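Local coordinates for uncharacterized protein (Bacteroides ovatus, PDB 3P02) that is of unknown function and joins an E-set family region to a C-terminal BT_3044-like region, both rich in beta strands, at residues Arg304-Asp307 against Glu308-Gly311. Sequence-based numbering, arbitrary orientation.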
ATOM      1  N   ARG A 304      12.973  15.166   9.952  1.00  9.95           N
ATOM      2  CA  ARG A 304      12.937  15.063  11.415  1.00 10.82           C
ATOM      3  C   ARG A 304      12.062  13.929  11.868  1.00 14.93           C
ATOM      4  O   ARG A 304      12.034  13.620  13.059  1.00 13.64           O
ATOM      5  CB  ARG A 304      12.402  16.367  12.026  1.00 12.13           C
ATOM      6  CG  ARG A 304      13.225  17.597  11.653  1.00 12.08           C
ATOM      7  CD  ARG A 304      12.552  18.909  11.949  1.00 12.99           C
ATOM      8  NE  ARG A 304      11.216  18.971  11.343  1.00 12.21           N
ATOM      9  CZ  ARG A 304      10.380  19.995  11.460  1.00 18.56           C
ATOM     10  NH1 ARG A 304      10.753  21.094  12.101  1.00 14.73           N
ATOM     11  NH2 ARG A 304       9.148  19.919  10.950  1.00 13.78           N
ATOM     12  N   LYS A 305      11.358  13.291  10.909  1.00 13.41           N
ATOM     13  CA  LYS A 305      10.405  12.211  11.196  0.50 12.81           C
ATOM     14  C   LYS A 305      10.804  10.908  10.549  1.00 15.47           C
ATOM     15  O   LYS A 305      11.277  10.937   9.411  1.00 14.41           O
ATOM     16  CB  LYS A 305       8.996  12.577  10.652  0.50 14.68           C
ATOM     17  CG  LYS A 305       8.340  13.779  11.289  0.50 19.12           C
ATOM     18  CD  LYS A 305       6.967  14.064  10.655  0.50 19.24           C
ATOM     19  CE  LYS A 305       6.278  15.203  11.366  0.50 37.44           C
ATOM     20  NZ  LYS A 305       4.947  15.513  10.780  0.50 45.59           N
ATOM     21  N   PRO A 306      10.504   9.738  11.184  1.00 13.63           N
ATOM     22  CA  PRO A 306      10.771   8.470  10.500  1.00 13.28           C
ATOM     23  C   PRO A 306       9.999   8.372   9.166  1.00 13.51           C
ATOM     24  O   PRO A 306       8.917   8.989   8.993  1.00 13.18           O
ATOM     25  CB  PRO A 306      10.232   7.412  11.487  1.00 14.76           C
ATOM     26  CG  PRO A 306      10.300   8.078  12.816  1.00 18.92           C
ATOM     27  CD  PRO A 306       9.926   9.500  12.534  1.00 14.81           C
ATOM     28  N   ASP A 307      10.505   7.549   8.249  1.00 11.51           N
ATOM     29  CA  ASP A 307       9.848   7.349   6.931  1.00 11.10           C
ATOM     30  C   ASP A 307       8.384   6.944   7.078  1.00 14.28           C
ATOM     31  O   ASP A 307       7.527   7.424   6.326  1.00 13.79           O
ATOM     32  CB  ASP A 307      10.564   6.263   6.141  1.00 11.93           C
ATOM     33  CG  ASP A 307      11.971   6.619   5.719  1.00 19.19           C
ATOM     34  OD1 ASP A 307      12.273   7.830   5.606  1.00 17.48           O
ATOM     35  OD2 ASP A 307      12.764   5.693   5.479  1.00 22.59           O
ATOM     36  N   GLU A 308       8.089   6.072   8.063  1.00 12.37           N
ATOM     37  CA  GLU A 308       6.728   5.548   8.238  1.00 11.93           C
ATOM     38  C   GLU A 308       5.736   6.587   8.728  1.00 16.35           C
ATOM     39  O   GLU A 308       4.522   6.371   8.578  1.00 16.60           O
ATOM     40  CB  GLU A 308       6.741   4.359   9.229  1.00 13.62           C
ATOM     41  CG  GLU A 308       7.600   3.202   8.770  1.00 17.34           C
ATOM     42  CD  GLU A 308       9.105   3.340   8.928  1.00 26.82           C
ATOM     43  OE1 GLU A 308       9.566   4.235   9.680  1.00 15.28           O
ATOM     44  OE2 GLU A 308       9.824   2.583   8.239  1.00 24.17           O
ATOM     45  N   ASP A 309       6.233   7.708   9.299  1.00 11.88           N
ATOM     46  CA  ASP A 309       5.384   8.766   9.828  0.50 11.65           C
ATOM     47  C   ASP A 309       5.210   9.900   8.837  1.00 13.81           C
ATOM     48  O   ASP A 309       4.578  10.905   9.166  1.00 14.70           O
ATOM     49  CB  ASP A 309       5.955   9.285  11.145  0.50 13.56           C
ATOM     50  CG  ASP A 309       5.967   8.215  12.217  0.50 19.16           C
ATOM     51  OD1 ASP A 309       5.027   7.386  12.244  0.50 19.29           O
ATOM     52  OD2 ASP A 309       6.945   8.152  12.965  0.50 22.58           O
ATOM     53  N   GLN A 310       5.763   9.750   7.604  1.00 10.96           N
ATOM     54  CA  GLN A 310       5.582  10.828   6.607  1.00  9.27           C
ATOM     55  C   GLN A 310       4.147  10.887   6.160  1.00 13.18           C
ATOM     56  O   GLN A 310       3.476   9.849   6.112  1.00 12.31           O
ATOM     57  CB  GLN A 310       6.471  10.618   5.373  1.00  9.12           C
ATOM     58  CG  GLN A 310       7.990  10.570   5.695  1.00 11.02           C
ATOM     59  CD  GLN A 310       8.548  11.872   6.204  1.00 14.32           C
ATOM     60  OE1 GLN A 310       8.136  12.955   5.786  1.00 13.06           O
ATOM     61  NE2 GLN A 310       9.476  11.796   7.175  1.00 17.23           N
ATOM     62  N   GLY A 311       3.694  12.080   5.792  1.00 12.50           N
ATOM     63  CA  GLY A 311       2.365  12.248   5.222  1.00 11.20           C
ATOM     64  C   GLY A 311       2.334  11.866   3.744  1.00 13.18           C
ATOM     65  O   GLY A 311       3.335  11.391   3.199  1.00 11.68           O
TER
HETATM   66  O   HOH W   1       3.603  13.554   9.350  1.00 47.27           O
HETATM   67  O   HOH W   2      12.171   3.137   6.622  1.00 22.00           O
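Asp309 N donates to Pro306 O at 3.0 Å, and Gln310 N donates to Asp307 O at 3.2 Å. These two i+3 to i bonds make a short 3-10 turn in the tail that follows strand 287-302. Pro306 O also takes a weak bond from Gln310 NE2 at 3.4 Å. The Gln310 chain bends at chi2 (-66°), which carries its amide back toward the carbonyl of Pro306. The stronger partner of NE2 is Asp302 O, at the end of the strand, so this buried amide ties turn to strand. A leucine here would probably leave Asp302 O without its amide donor and Pro306 O with one bond fewer. Two waters bridge polar groups across the turn. One accepts from Lys305 NZ and donates to Asp309 O, both at 2.8 Å; in one of two lysine conformers, the extended chain brings NZ there. The other donates to Asp307 OD2 and Glu308 OE2, and so links two carboxylates. Asp307 OD2 also forms a salt bridge with Arg30, which probably offsets part of their negative charge. Glu308 O accepts from His28, and both bonds fasten the turn to the N-terminal part of the chain. Packing is slight. Glu308 OE1 reaches back to Pro306 CB at 3.7 Å. In one of two conformers, the Asp309 side chain crosses the proline ring at a slant and touches it through OD2, 3.3 Å from Pro306 CD.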